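Local structure of pectinesterase (Sitophilus oryzae, 4PMH) at residues V79-T85 / V151-P157; Y116-G121 / Y134-A138; P33-T37 / V159-N163. The protein hydrolyses the methyl esters of pectin, releasing methanol, and probably takes part in the digestion of plant cell walls. All blocks are in the same frame, centred on the assembly; numbering follows the deposited sequence.

Interaction 1 of 3, residues V79-T85 / V151-P157; sequences VVYIPNT and VFWVKAP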
loop_
_atom_site.group_PDB
_atom_site.type_symbol
_atom_site.label_atom_id
_atom_site.label_comp_id
_atom_site.label_asym_id
_atom_site.label_seq_id
_atom_site.Cartn_x
_atom_site.Cartn_y
_atom_site.Cartn_z
ATOM N N VAL A 79 -3.794 -2.426 -17.386
ATOM C CA VAL A 79 -3.806 -3.076 -16.081
ATOM C C VAL A 79 -3.010 -4.373 -16.110
ATOM O O VAL A 79 -2.732 -4.930 -17.184
ATOM C CB VAL A 79 -5.226 -3.395 -15.592
ATOM C CG1 VAL A 79 -5.994 -2.114 -15.320
ATOM C CG2 VAL A 79 -5.970 -4.300 -16.563
ATOM N N VAL A 80 -2.664 -4.848 -14.920
ATOM C CA VAL A 80 -2.065 -6.175 -14.717
ATOM C C VAL A 80 -2.816 -6.834 -13.572
ATOM O O VAL A 80 -2.816 -6.317 -12.448
ATOM C CB VAL A 80 -0.572 -6.066 -14.366
ATOM C CG1 VAL A 80 0.057 -7.448 -14.223
ATOM C CG2 VAL A 80 0.158 -5.239 -15.408
ATOM N N TYR A 81 -3.498 -7.940 -13.870
ATOM C CA TYR A 81 -4.333 -8.636 -12.910
ATOM C C TYR A 81 -3.701 -9.993 -12.669
ATOM O O TYR A 81 -3.508 -10.769 -13.615
ATOM C CB TYR A 81 -5.758 -8.847 -13.426
ATOM C CG TYR A 81 -6.667 -7.626 -13.487
ATOM C CD1 TYR A 81 -6.274 -6.389 -13.006
ATOM C CD2 TYR A 81 -7.954 -7.735 -14.014
ATOM C CE1 TYR A 81 -7.119 -5.297 -13.078
ATOM C CE2 TYR A 81 -8.820 -6.649 -14.068
ATOM C CZ TYR A 81 -8.392 -5.435 -13.605
ATOM O OH TYR A 81 -9.231 -4.341 -13.677
ATOM N N ILE A 82 -3.369 -10.261 -11.409
ATOM C CA ILE A 82 -2.894 -11.591 -10.998
ATOM C C ILE A 82 -3.994 -12.260 -10.195
ATOM O O ILE A 82 -4.161 -11.957 -9.023
ATOM C CB ILE A 82 -1.612 -11.574 -10.126
ATOM C CG1 ILE A 82 -0.580 -10.554 -10.612
ATOM C CG2 ILE A 82 -1.051 -12.989 -10.014
ATOM C CD1 ILE A 82 0.202 -10.909 -11.851
ATOM N N PRO A 83 -4.770 -13.164 -10.822
ATOM C CA PRO A 83 -5.792 -13.904 -10.098
ATOM C C PRO A 83 -5.167 -14.976 -9.204
ATOM O O PRO A 83 -4.006 -15.317 -9.375
ATOM C CB PRO A 83 -6.610 -14.544 -11.220
ATOM C CG PRO A 83 -5.602 -14.796 -12.280
ATOM C CD PRO A 83 -4.640 -13.641 -12.207
ATOM N N ASN A 84 -5.950 -15.515 -8.283
ATOM C CA ASN A 84 -5.438 -16.522 -7.348
ATOM C C ASN A 84 -4.884 -17.720 -8.121
ATOM O O ASN A 84 -5.513 -18.191 -9.061
ATOM C CB ASN A 84 -6.525 -16.967 -6.371
ATOM C CG ASN A 84 -5.956 -17.544 -5.066
ATOM O OD1 ASN A 84 -4.773 -17.861 -4.957
ATOM N ND2 ASN A 84 -6.813 -17.680 -4.076
ATOM N N THR A 85 -3.683 -18.158 -7.757
ATOM C CA THR A 85 -3.004 -19.253 -8.433
ATOM C C THR A 85 -1.944 -19.794 -7.488
ATOM O O THR A 85 -1.510 -19.093 -6.600
ATOM C CB THR A 85 -2.313 -18.794 -9.747
ATOM O OG1 THR A 85 -1.505 -19.850 -10.272
ATOM C CG2 THR A 85 -1.401 -17.573 -9.524
ATOM N N VAL A 151 -4.572 -0.371 -10.824
ATOM C CA VAL A 151 -3.768 -0.611 -12.036
ATOM C C VAL A 151 -3.072 -1.992 -12.028
ATOM O O VAL A 151 -3.153 -2.732 -13.004
ATOM C CB VAL A 151 -2.767 0.546 -12.281
ATOM C CG1 VAL A 151 -1.786 0.226 -13.397
ATOM C CG2 VAL A 151 -3.528 1.832 -12.563
ATOM N N PHE A 152 -2.444 -2.343 -10.913
ATOM C CA PHE A 152 -1.789 -3.644 -10.721
ATOM C C PHE A 152 -2.437 -4.332 -9.497
ATOM O O PHE A 152 -2.284 -3.880 -8.361
ATOM C CB PHE A 152 -0.303 -3.378 -10.492
ATOM C CG PHE A 152 0.621 -4.529 -10.800
ATOM C CD1 PHE A 152 0.576 -5.708 -10.061
ATOM C CD2 PHE A 152 1.631 -4.377 -11.746
ATOM C CE1 PHE A 152 1.472 -6.742 -10.323
ATOM C CE2 PHE A 152 2.538 -5.395 -12.001
ATOM C CZ PHE A 152 2.459 -6.583 -11.277
ATOM N N TRP A 153 -3.157 -5.434 -9.738
ATOM C CA TRP A 153 -4.043 -6.050 -8.754
ATOM C C TRP A 153 -3.581 -7.488 -8.472
ATOM O O TRP A 153 -3.665 -8.344 -9.336
ATOM C CB TRP A 153 -5.471 -6.057 -9.301
ATOM C CG TRP A 153 -6.558 -6.360 -8.295
ATOM C CD1 TRP A 153 -6.429 -6.973 -7.075
ATOM C CD2 TRP A 153 -7.954 -6.096 -8.460
ATOM N NE1 TRP A 153 -7.655 -7.083 -6.464
ATOM C CE2 TRP A 153 -8.608 -6.555 -7.299
ATOM C CE3 TRP A 153 -8.711 -5.490 -9.471
ATOM C CZ2 TRP A 153 -9.978 -6.420 -7.117
ATOM C CZ3 TRP A 153 -10.078 -5.371 -9.299
ATOM C CH2 TRP A 153 -10.701 -5.826 -8.127
ATOM N N VAL A 154 -3.077 -7.733 -7.266
ATOM C CA VAL A 154 -2.489 -9.027 -6.921
ATOM C C VAL A 154 -3.420 -9.765 -5.967
ATOM O O VAL A 154 -3.597 -9.335 -4.828
ATOM C CB VAL A 154 -1.121 -8.857 -6.238
ATOM C CG1 VAL A 154 -0.500 -10.215 -5.928
ATOM C CG2 VAL A 154 -0.193 -8.026 -7.096
ATOM N N LYS A 155 -4.006 -10.862 -6.453
ATOM C CA LYS A 155 -4.827 -11.778 -5.669
ATOM C C LYS A 155 -4.205 -13.165 -5.528
ATOM O O LYS A 155 -4.917 -14.101 -5.218
ATOM C CB LYS A 155 -6.209 -11.934 -6.325
ATOM C CG LYS A 155 -7.050 -10.677 -6.243
ATOM C CD LYS A 155 -8.376 -10.807 -6.987
ATOM C CE LYS A 155 -9.486 -11.381 -6.114
ATOM N NZ LYS A 155 -10.049 -10.388 -5.160
ATOM N N ALA A 156 -2.906 -13.315 -5.774
ATOM C CA ALA A 156 -2.236 -14.588 -5.592
ATOM C C ALA A 156 -1.145 -14.415 -4.554
ATOM O O ALA A 156 -0.538 -13.353 -4.464
ATOM C CB ALA A 156 -1.624 -15.075 -6.906
ATOM N N PRO A 157 -0.889 -15.465 -3.759
ATOM C CA PRO A 157 0.224 -15.422 -2.812
ATOM C C PRO A 157 1.572 -15.540 -3.496
ATOM O O PRO A 157 1.649 -15.982 -4.625
ATOM C CB PRO A 157 -0.018 -16.642 -1.907
ATOM C CG PRO A 157 -0.863 -17.561 -2.702
ATOM C CD PRO A 157 -1.676 -16.712 -3.652
HETATM O O HOH W 1 1.338 -18.723 -5.573
#
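V80 and F152 sit side by side on one face of a parallel sheet. The valine CB stands over the F152 ring, 4.0 Å from the ring centroid, a CH-pi contact. Beyond CB the branches part: CG1, anti to the backbone N (chi1 -177°), meets CE2 and CZ at the far end of the ring, while CG2 lies 4.0 Å from F152 CD2. On the same face I82 reaches A156 with its CG2, 3.8 Å from A156 CB. The other face carries Y81 and W153. Here the indole edge is turned toward the phenol face, an edge-to-face pair with the planes at 82°, and W153 CE3 comes to 3.9 Å from Y81 CE1. Y81 OH is probably hydrogen-bonded to Y116 OH.

Four backbone bonds hold the strands in register: V80 N to V151 O, W153 N to V80 O, I82 N to W153 O (2.8 Å and nearly straight, 174°) and K155 N to I82 O. Past the strands, one water donates to both T85 O and P157 O and bridges the diverging chains. V80, I82 and T85 rest on helix 51-61, whereas Y81 and W153 meet helix 131-138. Such neighbouring parallel strands are stacked coils of the pectinesterase beta-helix. The chemistry implies a division of labour, in which the main chain fixes the register and the side chains add apolar and aromatic packing on both faces.

Interaction 2 of 3, residues Y116-G121 / Y134-A138; sequences YKSLVG and YNSCA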
loop_
_atom_site.group_PDB
_atom_site.type_symbol
_atom_site.label_atom_id
_atom_site.label_comp_id
_atom_site.label_asym_id
_atom_site.label_seq_id
_atom_site.Cartn_x
_atom_site.Cartn_y
_atom_site.Cartn_z
ATOM N N TYR A 116 -14.248 2.079 -18.452
ATOM C CA TYR A 116 -13.333 1.011 -18.014
ATOM C C TYR A 116 -13.224 -0.053 -19.097
ATOM O O TYR A 116 -12.120 -0.486 -19.449
ATOM C CB TYR A 116 -13.813 0.422 -16.688
ATOM C CG TYR A 116 -13.125 -0.850 -16.238
ATOM C CD1 TYR A 116 -11.933 -0.818 -15.494
ATOM C CD2 TYR A 116 -13.673 -2.085 -16.527
ATOM C CE1 TYR A 116 -11.322 -1.991 -15.077
ATOM C CE2 TYR A 116 -13.074 -3.264 -16.119
ATOM C CZ TYR A 116 -11.903 -3.226 -15.393
ATOM O OH TYR A 116 -11.334 -4.419 -15.015
ATOM N N LYS A 117 -14.361 -0.440 -19.668
ATOM C CA LYS A 117 -14.344 -1.406 -20.756
ATOM C C LYS A 117 -13.537 -0.912 -21.940
ATOM O O LYS A 117 -12.743 -1.666 -22.514
ATOM C CB LYS A 117 -15.754 -1.780 -21.193
ATOM C CG LYS A 117 -16.491 -2.635 -20.180
ATOM C CD LYS A 117 -17.826 -3.147 -20.712
ATOM C CE LYS A 117 -17.636 -4.327 -21.659
ATOM N NZ LYS A 117 -18.935 -4.728 -22.290
ATOM N N SER A 118 -13.745 0.346 -22.318
ATOM C CA SER A 118 -13.017 0.921 -23.451
ATOM C C SER A 118 -11.537 0.944 -23.173
ATOM O O SER A 118 -10.736 0.638 -24.048
ATOM C CB SER A 118 -13.489 2.338 -23.775
ATOM O OG SER A 118 -14.811 2.298 -24.272
ATOM N N LEU A 119 -11.176 1.291 -21.945
ATOM C CA LEU A 119 -9.781 1.432 -21.594
ATOM C C LEU A 119 -9.034 0.088 -21.509
ATOM O O LEU A 119 -7.913 -0.021 -22.005
ATOM C CB LEU A 119 -9.653 2.219 -20.285
ATOM C CG LEU A 119 -8.270 2.758 -19.921
ATOM C CD1 LEU A 119 -7.845 3.870 -20.874
ATOM C CD2 LEU A 119 -8.258 3.256 -18.474
ATOM N N VAL A 120 -9.634 -0.928 -20.892
ATOM C CA VAL A 120 -8.897 -2.196 -20.631
ATOM C C VAL A 120 -9.512 -3.469 -21.219
ATOM O O VAL A 120 -8.900 -4.551 -21.154
ATOM C CB VAL A 120 -8.712 -2.420 -19.118
ATOM C CG1 VAL A 120 -8.097 -1.183 -18.472
ATOM C CG2 VAL A 120 -10.033 -2.780 -18.455
ATOM N N GLY A 121 -10.702 -3.342 -21.810
ATOM C CA GLY A 121 -11.467 -4.503 -22.207
ATOM C C GLY A 121 -10.737 -5.395 -23.187
ATOM O O GLY A 121 -10.871 -6.629 -23.139
ATOM N N TYR A 134 -11.870 -8.897 -14.299
ATOM C CA TYR A 134 -12.266 -7.867 -15.281
ATOM C C TYR A 134 -13.796 -7.724 -15.358
ATOM O O TYR A 134 -14.360 -6.606 -15.242
ATOM C CB TYR A 134 -11.646 -8.163 -16.664
ATOM C CG TYR A 134 -12.382 -7.479 -17.798
ATOM C CD1 TYR A 134 -12.288 -6.104 -17.980
ATOM C CD2 TYR A 134 -13.209 -8.197 -18.652
ATOM C CE1 TYR A 134 -12.983 -5.459 -18.992
ATOM C CE2 TYR A 134 -13.907 -7.558 -19.676
ATOM C CZ TYR A 134 -13.793 -6.187 -19.835
ATOM O OH TYR A 134 -14.472 -5.534 -20.856
ATOM N N ASN A 135 -14.469 -8.858 -15.516
ATOM C CA ASN A 135 -15.916 -8.870 -15.641
ATOM C C ASN A 135 -16.638 -8.307 -14.406
ATOM O O ASN A 135 -17.643 -7.608 -14.534
ATOM C CB ASN A 135 -16.426 -10.273 -15.976
ATOM C CG ASN A 135 -17.925 -10.289 -16.247
ATOM O OD1 ASN A 135 -18.456 -9.421 -16.955
ATOM N ND2 ASN A 135 -18.616 -11.263 -15.674
ATOM N N SER A 136 -16.112 -8.579 -13.217
ATOM C CA SER A 136 -16.706 -8.050 -11.991
ATOM C C SER A 136 -16.615 -6.526 -11.930
ATOM O O SER A 136 -17.498 -5.879 -11.390
ATOM C CB SER A 136 -16.053 -8.655 -10.745
ATOM O OG SER A 136 -14.849 -7.978 -10.452
ATOM N N CYS A 137 -15.559 -5.945 -12.488
ATOM C CA CYS A 137 -15.470 -4.503 -12.620
ATOM C C CYS A 137 -16.306 -3.981 -13.800
ATOM O O CYS A 137 -16.985 -2.950 -13.687
ATOM C CB CYS A 137 -14.015 -4.086 -12.776
ATOM S SG CYS A 137 -13.056 -4.475 -11.296
ATOM N N ALA A 138 -16.266 -4.706 -14.910
ATOM C CA ALA A 138 -16.994 -4.336 -16.130
ATOM C C ALA A 138 -18.498 -4.330 -15.910
ATOM O O ALA A 138 -19.218 -3.555 -16.541
ATOM C CB ALA A 138 -16.639 -5.274 -17.268
#
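Y116 and Y134 meet rim to rim, with neither ring over the face of the other. Y116 CE2 lies 3.5 Å from Y134 CD1, and the planes are inclined by only 20°. The next turn of the second helix brings C137 to the same tyrosine: its CB is 3.5 Å from Y116 CZ, and its sulfur lies oblique to the ring, 5.2 Å from the centroid. Y134 in turn reaches across to the other helix. Its OH is 3.5 Å from G121 CA, and K117 passes at about a right angle with CE also 3.5 Å from that oxygen. K117 CG touches A138 CB at the outer margin.

No hydrogen bond crosses between the segments, so the fit rests on shape and on groups farther out. The Y116 ring extends toward the second helix because CG stands anti to its own backbone N (chi1 169°), with V120 CG2 over one face. Y134 stacks on F124, and C137 is tied to C148 by a disulfide.

The helical segments run roughly antiparallel, at 145°, and their axes come no closer than 10.6 Å, a gap that the two tyrosines span. Helices 113-120 and 131-138 both lie in the excursion between strands 101-105 and 152-154, and Y116 links the pair to strand 80-82 by reaching Y81.

Interaction 3 of 3, residues P33-T37 / V159-N163; sequences PSIST and VQIVN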
loop_
_atom_site.group_PDB
_atom_site.type_symbol
_atom_site.label_atom_id
_atom_site.label_comp_id
_atom_site.label_asym_id
_atom_site.label_seq_id
_atom_site.Cartn_x
_atom_site.Cartn_y
_atom_site.Cartn_z
ATOM N N PRO A 33 11.762 -15.284 0.497
ATOM C CA PRO A 33 12.919 -15.636 -0.317
ATOM C C PRO A 33 13.639 -14.407 -0.870
ATOM O O PRO A 33 13.018 -13.358 -1.064
ATOM C CB PRO A 33 12.348 -16.531 -1.412
ATOM C CG PRO A 33 10.861 -16.387 -1.357
ATOM C CD PRO A 33 10.491 -15.805 -0.038
ATOM N N SER A 34 14.947 -14.535 -1.074
ATOM C CA SER A 34 15.744 -13.508 -1.761
ATOM C C SER A 34 15.123 -13.220 -3.108
ATOM O O SER A 34 14.692 -14.141 -3.779
ATOM C CB SER A 34 17.149 -14.024 -2.037
ATOM O OG SER A 34 17.076 -15.146 -2.926
ATOM N N ILE A 35 15.076 -11.960 -3.512
ATOM C CA ILE A 35 14.638 -11.660 -4.861
ATOM C C ILE A 35 15.879 -11.849 -5.702
ATOM O O ILE A 35 16.953 -11.352 -5.364
ATOM C CB ILE A 35 14.057 -10.243 -5.034
ATOM C CG1 ILE A 35 12.707 -10.130 -4.325
ATOM C CG2 ILE A 35 13.827 -9.931 -6.504
ATOM C CD1 ILE A 35 12.806 -10.167 -2.825
ATOM N N SER A 36 15.737 -12.619 -6.765
ATOM C CA SER A 36 16.848 -12.941 -7.620
ATOM C C SER A 36 16.278 -13.093 -9.008
ATOM O O SER A 36 15.921 -14.202 -9.422
ATOM C CB SER A 36 17.547 -14.221 -7.138
ATOM O OG SER A 36 18.697 -14.510 -7.920
ATOM N N THR A 37 16.159 -11.954 -9.700
ATOM C CA THR A 37 15.686 -11.891 -11.077
ATOM C C THR A 37 16.755 -12.452 -12.030
ATOM O O THR A 37 17.424 -11.713 -12.759
ATOM C CB THR A 37 15.313 -10.442 -11.474
ATOM O OG1 THR A 37 16.419 -9.564 -11.244
ATOM C CG2 THR A 37 14.130 -9.939 -10.646
ATOM N N VAL A 159 3.749 -13.565 -4.858
ATOM C CA VAL A 159 4.144 -12.724 -5.949
ATOM C C VAL A 159 5.267 -11.793 -5.513
ATOM O O VAL A 159 5.214 -11.207 -4.421
ATOM C CB VAL A 159 2.958 -11.860 -6.452
ATOM C CG1 VAL A 159 3.436 -10.876 -7.489
ATOM C CG2 VAL A 159 1.877 -12.751 -7.015
ATOM N N GLN A 160 6.256 -11.647 -6.393
ATOM C CA GLN A 160 7.321 -10.680 -6.253
ATOM C C GLN A 160 7.171 -9.616 -7.367
ATOM O O GLN A 160 6.989 -9.958 -8.546
ATOM C CB GLN A 160 8.695 -11.376 -6.353
ATOM C CG GLN A 160 8.943 -12.435 -5.279
ATOM C CD GLN A 160 10.310 -13.098 -5.405
ATOM O OE1 GLN A 160 10.941 -13.060 -6.469
ATOM N NE2 GLN A 160 10.754 -13.740 -4.338
ATOM N N ILE A 161 7.212 -8.335 -6.983
ATOM C CA ILE A 161 7.141 -7.224 -7.929
ATOM C C ILE A 161 8.438 -6.451 -7.763
ATOM O O ILE A 161 8.750 -6.015 -6.659
ATOM C CB ILE A 161 5.936 -6.287 -7.641
ATOM C CG1 ILE A 161 4.611 -7.025 -7.768
ATOM C CG2 ILE A 161 5.948 -5.123 -8.616
ATOM C CD1 ILE A 161 3.408 -6.191 -7.318
ATOM N N VAL A 162 9.197 -6.291 -8.842
ATOM C CA VAL A 162 10.588 -5.847 -8.733
ATOM C C VAL A 162 10.930 -4.866 -9.838
ATOM O O VAL A 162 10.527 -5.069 -10.979
ATOM C CB VAL A 162 11.535 -7.052 -8.864
ATOM C CG1 VAL A 162 12.991 -6.646 -8.648
ATOM C CG2 VAL A 162 11.110 -8.151 -7.913
ATOM N N ASN A 163 11.677 -3.816 -9.497
ATOM C CA ASN A 163 12.288 -2.940 -10.497
ATOM C C ASN A 163 11.296 -2.394 -11.542
ATOM O O ASN A 163 11.504 -2.486 -12.734
ATOM C CB ASN A 163 13.451 -3.673 -11.192
ATOM C CG ASN A 163 14.339 -2.733 -12.000
ATOM O OD1 ASN A 163 14.543 -1.588 -11.617
ATOM N ND2 ASN A 163 14.875 -3.220 -13.104
HETATM O O HOH W 2 13.255 -14.306 -7.002
#
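Q160 OE1 takes two hydrogen bonds: a water donates to it at 2.7 Å, and T90 OG1 of the adjoining strand is the second partner. The same water accepts from S36 N at 3.0 Å, so the amide is joined to the loop without a direct bond. Q160 NE2 is hydrogen-bonded to Q189 OE1 on the strand at the other flank, and P33 O is hydrogen-bonded to Q189 NE2, a further tie. The glutamine chain, extended beyond CG (chi2 -180°), brings this amide up to the loop, where P33 CG comes within 4.0 Å of Q160 NE2.

I35 provides the apolar half of the contact. Its CG1 passes alongside the amide, 4.0 Å from Q160 CD, while its CG2 branch meets V162 CG2 at 3.5 Å. T37 and V162 reach toward each other, with T37 CG2 4.0 Å from V162 CG1. At I35 an alanine is likely to open a gap beside V162 CG2 and bare the flank of the Q160 amide, leaving T37 as the loop's remaining contact with V162.

Q160 and V162 alternate with I161, which turns the other way into the coil against F152 and V154. Strand 160-162 lies between strands 89-93 and 188-191, and the outward side chains of its parallel sheet receive the extended loop that precedes strand 42-44. Such stacked parallel strands characterise the right-handed beta-helix of pectinesterases.

Interaction 1 is the most buried of the three and the one where main-chain bonds join both segments; interactions 2 and 3 are partly buried and lack direct hydrogen bonds across them. Interactions 1 and 3 share the coil interior: V154 CG1 packs on V159 CG2, and strands 152-154 and 160-162 are successive in the chain. Interaction 2 lies on the opposite face of the 80-82/152-154 pair, where V79 CG1 meets V120 CG1 and C137 SG packs on W153. Interactions 2 and 3 do not touch, their nearest atoms being about 16 Å apart. Chemistry follows place: paired strands inside, aromatic helix packing at one side, and a water-bridged loop outside.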